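PDB 3K2G: resiniferatoxin-binding, phosphotriesterase-related protein from Rhodobacter sphaeroides 2.4.1, which binds two zinc ions in a TIM-barrel fold of the phosphotriesterase family and probably hydrolyses phosphoric diesters. Local coordinates for residues T107-G110 against I111-P115; L340-M344 against V345-R349; L221-V224 against E225-A229; M309-T312 against R313-G316. All blocks are in the same frame, centred on the assembly; numbering follows the deposited sequence.

Contact 1 of 4, residues T107-G110 against I111-P115; sequences TCRG and IGRDP
Cys108 to Ile111 form a type II beta turn, closed by the hydrogen bond from Ile111 N to Cys108 O, 3.3 Å. Gly110 takes the third place of the turn with positive phi, where a CB would jam against the preceding carbonyl oxygen. One water spans the outside of the loop, accepting from Gly110 N and from Gly112 N. Ile111 folds back over the start of the turn: with chi1 at 53° its CG1 is set between backbone N and carbonyl carbon, 3.2 Å from Cys108 O, and CD1 runs on to the N of Cys108 at 3.5 Å. Across from it, the methyl Thr107 CG2 lies against Ile111 O at 3.4 Å, while Thr107 OG1 is held by Asp105 and by the zinc ligand His36. Arg113 starts out alongside Thr107 O, which lies 3.2 Å from its CB, and then bends at chi3. Its guanidinium travels beside that of Arg109, the two planes 53° apart, with Arg109 NE and Arg113 NH2 separated by 3.6 Å. Both arginines form salt bridges to the same carboxylate oxygen of Glu160. The shared anion would offset the proximity of two positive groups, so this loop after strand 102-105 is tied by charge on one side while Ile111 lines the dithiol pocket and Thr107 supports a metal ligand on the other.

Contact 2 of 4, residues L340-M344 against V345-R349; sequences LETLM and VTNPR
Thr342 O receives the N-H of Asn347 at 2.7 Å, nearly straight on to the carbonyl, in an i to i+5 bond that marks a pi-type turn within helix 337-352 of the TIM-barrel protein. The carbonyl oxygen one residue earlier, Glu341 O, takes two donors: Val345 N at 2.9 Å, and Thr346 N at 3.4 Å in a weak bond. This widening falls just before Pro348, whose ring nitrogen has no hydrogen to give to the preceding turn. The helix kinks there, and the short axes of 340-344 and 345-349 stand 30° apart. Proline CD instead rests against Leu343 O at 3.3 Å, with CG reaching toward Met344 O.

The side chains follow the distorted backbone. Glu341 turns at chi2 (64°), which carries its carboxylate across to the flank of Val345. Asn347 lies across Thr342, its amide carbon close to the carbonyl oxygen that its own N-H engages. The amide is secured from outside: ND2 donates to Ile299 O and Leu296 O, and OD1 accepts from Arg350, so the polar end of a buried residue is matched at both atoms and joins the helix to strand 299-301. Leu343 runs side by side with Asn347 toward the same strand, and the selenomethionine Met344 packs on helix 321-332. On the Thr342 side, the methyl CG2 sits 3.4 Å from Asn347 OD1.

Contact 3 of 4, residues L221-V224 against E225-A229; sequences LDLV and EEEGA
Val224 and Ala229 meet methyl to methyl, CG1 to CB at 3.3 Å, a tighter carbon contact than usual. Placing CG1 anti to the backbone N (chi1 167°) turns it toward the alanine. The same pair is joined through the backbone, for Val224 O accepts the N-H of Ala229 at 3.0 Å. That bond and Gly228 N to Glu225 O, 2.9 Å, make the Schellman motif ending helix 217-226, with Gly228 at positive phi. Just before it the regular ladder continues in Glu225 N to Leu221 O, 2.8 Å, and Glu226 N to Asp222 O, 3.0 Å; Glu227 N then makes only weak bonds, to Leu223 O and Val224 O.

Further out lie the acids. Asp222 OD1 and Glu225 OE1 stand 4.5 Å apart, yet both pair with Arg255 of helix 246-255. Glu226 and Glu227 share Arg193 of helix 186-202, and Glu227 also binds Arg197. Inward, Leu221 and Val224 pack on strand 234-236 of this beta-alpha-beta unit. The arginines would ease the repulsion within the acidic cluster, so the salt bridges clasp the end of the helix to both neighbouring helices.

Contact 4 of 4, residues M309-T312 against R313-G316; sequences MMLT and RYGG
Leu311 O accepts two backbone hydrogen bonds, from Tyr314 N at 3.0 Å and from Gly316 N at 2.8 Å, the donors approaching opposite faces of its carbonyl plane. A third closes the turn beside them, Gly315 N to Thr312 O at 2.9 Å. Weaker CA-H...O contacts supplement these: Gly316 CA meets Met309 O at 3.2 Å, and Thr312 CA meets Gly316 O at 3.3 Å. A CB on Gly316 would collide with Met309 O, and Gly315 has positive phi, so both glycines suit the tight path.

Water adds a further link, one molecule donating to Met309 O and Tyr314 O, each at 2.8 Å.

Among the side chains, Arg313 folds over its neighbour. Its CG lies 3.7 Å above the centre of the Tyr314 ring, and the bend at chi2 (82°) brings the guanidinium back so that Tyr314 CE1 lies over its face. Leu311 CB approaches the edge of the same ring near its plane. Thr312 OG1 bonds to Glu91 and Gln94 of helix 85-97.

Gly315 O takes a hydrogen bond from Arg70 of the second subunit, placing the turn at the subunit interface. It is a compact loop of the TIM barrel, following strand 299-301 and the zinc ligand Asp304.

Overall arrangement
The four contacts are spread through one TIM-barrel chain, none touching another. Contact 1 is closest to the chemistry: the Ile111 side chain is about 4 Å from the bound dithiol and about 6 Å from a zinc ion. In contact 4 the side chain of Met310 lies about 9 Å from a zinc ion; the centres of these two contacts are 22 Å apart. Contacts 2 and 3 belong to the helical shell, their centres 26 Å apart, and contact 2 lies on the other side of the chain's centre from contact 1. Contacts 3 and 4, also on opposite sides, are the most widely separated, 38 Å between centres, and contact 4 alone reaches another subunit.

Contact 1 of 4, residues T107-G110 against I111-P115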
loop_
_atom_site.group_PDB
_atom_site.type_symbol
_atom_site.label_atom_id
_atom_site.label_comp_id
_atom_site.label_asym_id
_atom_site.label_seq_id
_atom_site.Cartn_x
_atom_site.Cartn_y
_atom_site.Cartn_z
ATOM N N THR B 107 1.378 -3.302 37.541
ATOM C CA THR B 107 1.991 -2.180 38.248
ATOM C C THR B 107 3.134 -2.758 39.081
ATOM O O THR B 107 2.915 -3.626 39.922
ATOM C CB THR B 107 0.981 -1.466 39.191
ATOM O OG1 THR B 107 -0.142 -1.001 38.434
ATOM C CG2 THR B 107 1.640 -0.267 39.875
ATOM N N CYS B 108 4.353 -2.287 38.848
ATOM C CA CYS B 108 5.488 -2.815 39.594
ATOM C C CYS B 108 6.193 -1.794 40.481
ATOM O O CYS B 108 5.623 -0.755 40.820
ATOM C CB CYS B 108 6.494 -3.466 38.631
ATOM S SG CYS B 108 7.100 -2.412 37.289
ATOM N N ARG B 109 7.430 -2.107 40.863
ATOM C CA ARG B 109 8.226 -1.236 41.723
ATOM C C ARG B 109 8.556 0.075 41.030
ATOM O O ARG B 109 9.085 0.087 39.915
ATOM C CB ARG B 109 9.535 -1.920 42.136
ATOM C CG ARG B 109 9.361 -3.254 42.838
ATOM C CD ARG B 109 10.667 -3.711 43.466
ATOM N NE ARG B 109 10.565 -5.057 44.019
ATOM C CZ ARG B 109 11.258 -5.486 45.068
ATOM N NH1 ARG B 109 12.101 -4.668 45.687
ATOM N NH2 ARG B 109 11.114 -6.736 45.496
ATOM N N GLY B 110 8.255 1.177 41.708
ATOM C CA GLY B 110 8.523 2.486 41.146
ATOM C C GLY B 110 7.253 3.192 40.711
ATOM O O GLY B 110 7.220 4.423 40.648
ATOM N N ILE B 111 6.207 2.425 40.411
ATOM C CA ILE B 111 4.943 3.016 39.978
ATOM C C ILE B 111 3.728 2.763 40.871
ATOM O O ILE B 111 2.594 2.959 40.439
ATOM C CB ILE B 111 4.586 2.608 38.521
ATOM C CG1 ILE B 111 4.624 1.086 38.363
ATOM C CG2 ILE B 111 5.542 3.291 37.551
ATOM C CD1 ILE B 111 4.231 0.605 36.965
ATOM N N GLY B 112 3.957 2.318 42.106
ATOM C CA GLY B 112 2.854 2.123 43.037
ATOM C C GLY B 112 2.196 0.773 43.269
ATOM O O GLY B 112 1.003 0.723 43.585
ATOM N N ARG B 113 2.939 -0.321 43.142
ATOM C CA ARG B 113 2.348 -1.638 43.361
ATOM C C ARG B 113 1.943 -1.771 44.830
ATOM O O ARG B 113 2.727 -1.455 45.722
ATOM C CB ARG B 113 3.344 -2.741 42.990
ATOM C CG ARG B 113 2.788 -4.152 43.151
ATOM C CD ARG B 113 3.847 -5.207 42.877
ATOM N NE ARG B 113 4.996 -5.083 43.771
ATOM C CZ ARG B 113 6.025 -5.929 43.790
ATOM N NH1 ARG B 113 6.050 -6.966 42.963
ATOM N NH2 ARG B 113 7.034 -5.734 44.633
ATOM N N ASP B 114 0.720 -2.233 45.073
ATOM C CA ASP B 114 0.219 -2.392 46.434
ATOM C C ASP B 114 -0.709 -3.599 46.577
ATOM O O ASP B 114 -1.894 -3.524 46.255
ATOM C CB ASP B 114 -0.538 -1.134 46.864
ATOM C CG ASP B 114 -0.795 -1.089 48.359
ATOM O OD1 ASP B 114 -1.161 -2.134 48.940
ATOM O OD2 ASP B 114 -0.636 0.001 48.951
ATOM N N PRO B 115 -0.183 -4.725 47.085
ATOM C CA PRO B 115 -0.990 -5.937 47.261
ATOM C C PRO B 115 -2.170 -5.778 48.218
ATOM O O PRO B 115 -3.180 -6.471 48.090
ATOM C CB PRO B 115 0.031 -6.965 47.749
ATOM C CG PRO B 115 1.052 -6.134 48.446
ATOM C CD PRO B 115 1.203 -4.949 47.527
HETATM O O HOH W 1 6.297 1.478 44.023
#

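Contact 2 of 4, residues L340-M344 against V345-R349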
loop_
_atom_site.group_PDB
_atom_site.type_symbol
_atom_site.label_atom_id
_atom_site.label_comp_id
_atom_site.label_asym_id
_atom_site.label_seq_id
_atom_site.Cartn_x
_atom_site.Cartn_y
_atom_site.Cartn_z
ATOM N N LEU B 340 -13.326 -14.099 19.145
ATOM C CA LEU B 340 -13.446 -13.169 20.263
ATOM C C LEU B 340 -13.238 -13.914 21.575
ATOM O O LEU B 340 -12.650 -13.381 22.517
ATOM C CB LEU B 340 -14.820 -12.496 20.256
ATOM C CG LEU B 340 -15.192 -11.762 18.966
ATOM C CD1 LEU B 340 -16.576 -11.133 19.124
ATOM C CD2 LEU B 340 -14.151 -10.697 18.650
ATOM N N GLU B 341 -13.723 -15.151 21.620
ATOM C CA GLU B 341 -13.586 -16.001 22.796
ATOM C C GLU B 341 -12.102 -16.317 22.979
ATOM O O GLU B 341 -11.592 -16.323 24.101
ATOM C CB GLU B 341 -14.388 -17.292 22.588
ATOM C CG GLU B 341 -14.283 -18.323 23.705
ATOM C CD GLU B 341 -14.852 -17.837 25.023
ATOM O OE1 GLU B 341 -15.932 -17.213 25.018
ATOM O OE2 GLU B 341 -14.224 -18.094 26.069
ATOM N N THR B 342 -11.419 -16.571 21.863
ATOM C CA THR B 342 -9.991 -16.881 21.876
ATOM C C THR B 342 -9.174 -15.702 22.416
ATOM O O THR B 342 -8.245 -15.874 23.204
ATOM C CB THR B 342 -9.492 -17.230 20.448
ATOM O OG1 THR B 342 -10.095 -18.457 20.020
ATOM C CG2 THR B 342 -7.971 -17.373 20.420
ATOM N N LEU B 343 -9.544 -14.501 21.996
ATOM C CA LEU B 343 -8.848 -13.295 22.418
ATOM C C LEU B 343 -8.998 -12.957 23.898
ATOM O O LEU B 343 -8.020 -12.601 24.546
ATOM C CB LEU B 343 -9.319 -12.101 21.572
ATOM C CG LEU B 343 -8.958 -12.180 20.087
ATOM C CD1 LEU B 343 -9.661 -11.082 19.313
ATOM C CD2 LEU B 343 -7.458 -12.062 19.934
HETATM N N MSE B 344 -10.210 -13.088 24.433
HETATM C CA MSE B 344 -10.469 -12.736 25.831
HETATM C C MSE B 344 -10.374 -13.836 26.876
HETATM O O MSE B 344 -10.358 -13.546 28.075
HETATM C CB MSE B 344 -11.850 -12.093 25.957
HETATM C CG MSE B 344 -12.032 -10.853 25.095
HETATM SE SE MSE B 344 -10.667 -9.492 25.353
HETATM C CE MSE B 344 -11.172 -8.973 27.152
ATOM N N VAL B 345 -10.329 -15.094 26.442
ATOM C CA VAL B 345 -10.271 -16.200 27.391
ATOM C C VAL B 345 -9.134 -17.165 27.104
ATOM O O VAL B 345 -8.232 -17.341 27.925
ATOM C CB VAL B 345 -11.597 -17.014 27.396
ATOM C CG1 VAL B 345 -11.486 -18.184 28.369
ATOM C CG2 VAL B 345 -12.769 -16.123 27.783
ATOM N N THR B 346 -9.174 -17.782 25.930
ATOM C CA THR B 346 -8.156 -18.757 25.567
ATOM C C THR B 346 -6.734 -18.195 25.558
ATOM O O THR B 346 -5.835 -18.784 26.158
ATOM C CB THR B 346 -8.459 -19.398 24.195
ATOM O OG1 THR B 346 -9.853 -19.733 24.121
ATOM C CG2 THR B 346 -7.647 -20.680 24.024
ATOM N N ASN B 347 -6.516 -17.060 24.900
ATOM C CA ASN B 347 -5.170 -16.508 24.861
ATOM C C ASN B 347 -4.657 -16.112 26.240
ATOM O O ASN B 347 -3.515 -16.411 26.577
ATOM C CB ASN B 347 -5.090 -15.339 23.880
ATOM C CG ASN B 347 -5.130 -15.806 22.433
ATOM O OD1 ASN B 347 -5.117 -17.008 22.161
ATOM N ND2 ASN B 347 -5.170 -14.862 21.504
ATOM N N PRO B 348 -5.480 -15.425 27.051
ATOM C CA PRO B 348 -4.986 -15.063 28.385
ATOM C C PRO B 348 -4.556 -16.322 29.148
ATOM O O PRO B 348 -3.524 -16.337 29.822
ATOM C CB PRO B 348 -6.193 -14.386 29.015
ATOM C CG PRO B 348 -6.764 -13.628 27.842
ATOM C CD PRO B 348 -6.720 -14.689 26.736
ATOM N N ARG B 349 -5.357 -17.378 29.038
ATOM C CA ARG B 349 -5.036 -18.643 29.699
ATOM C C ARG B 349 -3.715 -19.173 29.134
ATOM O O ARG B 349 -2.861 -19.666 29.877
ATOM C CB ARG B 349 -6.153 -19.666 29.471
ATOM C CG ARG B 349 -6.032 -20.931 30.322
ATOM C CD ARG B 349 -7.164 -21.898 30.039
ATOM N NE ARG B 349 -7.064 -23.116 30.841
ATOM C CZ ARG B 349 -7.887 -24.157 30.725
ATOM N NH1 ARG B 349 -8.875 -24.133 29.840
ATOM N NH2 ARG B 349 -7.721 -25.225 31.493
#

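Contact 3 of 4, residues L221-V224 against E225-A229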
loop_
_atom_site.group_PDB
_atom_site.type_symbol
_atom_site.label_atom_id
_atom_site.label_comp_id
_atom_site.label_asym_id
_atom_site.label_seq_id
_atom_site.Cartn_x
_atom_site.Cartn_y
_atom_site.Cartn_z
ATOM N N LEU B 221 13.458 -9.403 22.594
ATOM C CA LEU B 221 13.335 -10.858 22.550
ATOM C C LEU B 221 14.699 -11.534 22.449
ATOM O O LEU B 221 14.898 -12.625 22.990
ATOM C CB LEU B 221 12.446 -11.297 21.382
ATOM C CG LEU B 221 10.964 -10.916 21.491
ATOM C CD1 LEU B 221 10.185 -11.543 20.330
ATOM C CD2 LEU B 221 10.391 -11.391 22.830
ATOM N N ASP B 222 15.637 -10.889 21.759
ATOM C CA ASP B 222 16.984 -11.442 21.627
ATOM C C ASP B 222 17.590 -11.589 23.022
ATOM O O ASP B 222 18.236 -12.593 23.330
ATOM C CB ASP B 222 17.883 -10.517 20.790
ATOM C CG ASP B 222 17.635 -10.638 19.289
ATOM O OD1 ASP B 222 16.788 -11.451 18.869
ATOM O OD2 ASP B 222 18.302 -9.907 18.528
ATOM N N LEU B 223 17.375 -10.583 23.864
ATOM C CA LEU B 223 17.910 -10.599 25.221
ATOM C C LEU B 223 17.201 -11.643 26.086
ATOM O O LEU B 223 17.842 -12.412 26.811
ATOM C CB LEU B 223 17.786 -9.207 25.842
ATOM C CG LEU B 223 18.299 -9.047 27.274
ATOM C CD1 LEU B 223 18.635 -7.589 27.541
ATOM C CD2 LEU B 223 17.242 -9.548 28.254
ATOM N N VAL B 224 15.877 -11.669 26.020
ATOM C CA VAL B 224 15.127 -12.645 26.791
ATOM C C VAL B 224 15.550 -14.055 26.368
ATOM O O VAL B 224 15.639 -14.968 27.186
ATOM C CB VAL B 224 13.617 -12.463 26.576
ATOM C CG1 VAL B 224 12.861 -13.653 27.110
ATOM C CG2 VAL B 224 13.157 -11.201 27.275
ATOM N N GLU B 225 15.829 -14.214 25.081
ATOM C CA GLU B 225 16.232 -15.498 24.530
ATOM C C GLU B 225 17.612 -15.939 25.016
ATOM O O GLU B 225 17.777 -17.074 25.474
ATOM C CB GLU B 225 16.207 -15.412 23.003
ATOM C CG GLU B 225 16.499 -16.701 22.280
ATOM C CD GLU B 225 16.237 -16.583 20.792
ATOM O OE1 GLU B 225 16.927 -15.787 20.119
ATOM O OE2 GLU B 225 15.333 -17.283 20.296
ATOM N N GLU B 226 18.598 -15.049 24.933
ATOM C CA GLU B 226 19.947 -15.402 25.361
ATOM C C GLU B 226 20.062 -15.606 26.867
ATOM O O GLU B 226 21.076 -16.112 27.350
ATOM C CB GLU B 226 20.968 -14.357 24.887
ATOM C CG GLU B 226 20.819 -12.970 25.474
ATOM C CD GLU B 226 21.840 -11.994 24.907
ATOM O OE1 GLU B 226 21.831 -11.769 23.677
ATOM O OE2 GLU B 226 22.653 -11.455 25.688
ATOM N N GLU B 227 19.033 -15.209 27.610
ATOM C CA GLU B 227 19.045 -15.397 29.051
ATOM C C GLU B 227 18.355 -16.715 29.368
ATOM O O GLU B 227 18.186 -17.074 30.531
ATOM C CB GLU B 227 18.330 -14.250 29.771
ATOM C CG GLU B 227 19.146 -12.976 29.920
ATOM C CD GLU B 227 20.439 -13.170 30.708
ATOM O OE1 GLU B 227 20.536 -14.140 31.490
ATOM O OE2 GLU B 227 21.354 -12.336 30.554
ATOM N N GLY B 228 17.950 -17.426 28.319
ATOM C CA GLY B 228 17.294 -18.711 28.495
ATOM C C GLY B 228 15.817 -18.661 28.837
ATOM O O GLY B 228 15.223 -19.683 29.191
ATOM N N ALA B 229 15.208 -17.485 28.735
ATOM C CA ALA B 229 13.791 -17.360 29.051
ATOM C C ALA B 229 12.905 -17.886 27.920
ATOM O O ALA B 229 13.339 -18.005 26.773
ATOM C CB ALA B 229 13.452 -15.921 29.368
#

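Contact 4 of 4, residues M309-T312 against R313-G316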
loop_
_atom_site.group_PDB
_atom_site.type_symbol
_atom_site.label_atom_id
_atom_site.label_comp_id
_atom_site.label_asym_id
_atom_site.label_seq_id
_atom_site.Cartn_x
_atom_site.Cartn_y
_atom_site.Cartn_z
HETATM N N MSE B 309 -8.215 10.161 33.784
HETATM C CA MSE B 309 -9.071 10.474 32.644
HETATM C C MSE B 309 -9.481 9.277 31.802
HETATM O O MSE B 309 -10.308 9.404 30.908
HETATM C CB MSE B 309 -8.442 11.562 31.754
HETATM C CG MSE B 309 -7.255 11.151 30.922
HETATM SE SE MSE B 309 -6.595 12.704 29.917
HETATM C CE MSE B 309 -7.913 12.727 28.439
HETATM N N MSE B 310 -8.929 8.103 32.095
HETATM C CA MSE B 310 -9.302 6.921 31.335
HETATM C C MSE B 310 -10.434 6.167 32.027
HETATM O O MSE B 310 -10.922 5.164 31.518
HETATM C CB MSE B 310 -8.093 6.014 31.131
HETATM C CG MSE B 310 -7.042 6.595 30.178
HETATM SE SE MSE B 310 -5.474 5.481 29.970
HETATM C CE MSE B 310 -6.278 4.053 28.886
ATOM N N LEU B 311 -10.847 6.664 33.190
ATOM C CA LEU B 311 -11.948 6.056 33.941
ATOM C C LEU B 311 -13.243 6.729 33.481
ATOM O O LEU B 311 -13.236 7.917 33.147
ATOM C CB LEU B 311 -11.754 6.281 35.439
ATOM C CG LEU B 311 -10.488 5.668 36.041
ATOM C CD1 LEU B 311 -10.349 6.110 37.491
ATOM C CD2 LEU B 311 -10.552 4.150 35.940
ATOM N N THR B 312 -14.347 5.984 33.471
ATOM C CA THR B 312 -15.616 6.541 33.015
ATOM C C THR B 312 -16.041 7.739 33.873
ATOM O O THR B 312 -16.631 8.705 33.373
ATOM C CB THR B 312 -16.729 5.465 33.008
ATOM O OG1 THR B 312 -17.103 5.140 34.353
ATOM C CG2 THR B 312 -16.228 4.200 32.317
ATOM N N ARG B 313 -15.717 7.680 35.160
ATOM C CA ARG B 313 -16.037 8.766 36.080
ATOM C C ARG B 313 -15.482 10.101 35.585
ATOM O O ARG B 313 -16.045 11.161 35.870
ATOM C CB ARG B 313 -15.464 8.449 37.461
ATOM C CG ARG B 313 -15.015 9.658 38.267
ATOM C CD ARG B 313 -16.159 10.331 38.981
ATOM N NE ARG B 313 -15.697 11.453 39.801
ATOM C CZ ARG B 313 -15.674 12.718 39.396
ATOM N NH1 ARG B 313 -16.086 13.033 38.173
ATOM N NH2 ARG B 313 -15.252 13.672 40.219
ATOM N N TYR B 314 -14.378 10.055 34.846
ATOM C CA TYR B 314 -13.766 11.277 34.335
ATOM C C TYR B 314 -13.931 11.457 32.832
ATOM O O TYR B 314 -13.148 12.172 32.202
ATOM C CB TYR B 314 -12.283 11.317 34.693
ATOM C CG TYR B 314 -12.035 11.462 36.171
ATOM C CD1 TYR B 314 -12.350 12.648 36.835
ATOM C CD2 TYR B 314 -11.514 10.406 36.916
ATOM C CE1 TYR B 314 -12.152 12.776 38.209
ATOM C CE2 TYR B 314 -11.313 10.524 38.286
ATOM C CZ TYR B 314 -11.632 11.709 38.927
ATOM O OH TYR B 314 -11.425 11.825 40.284
ATOM N N GLY B 315 -14.951 10.817 32.269
ATOM C CA GLY B 315 -15.209 10.937 30.845
ATOM C C GLY B 315 -14.478 9.933 29.972
ATOM O O GLY B 315 -14.568 9.994 28.739
ATOM N N GLY B 316 -13.764 9.009 30.609
ATOM C CA GLY B 316 -13.013 8.002 29.875
ATOM C C GLY B 316 -13.781 6.730 29.573
ATOM O O GLY B 316 -14.978 6.648 29.829
HETATM O O HOH W 2 -11.510 11.793 29.940
HETATM O O HOH W 3 -17.430 8.311 30.347
#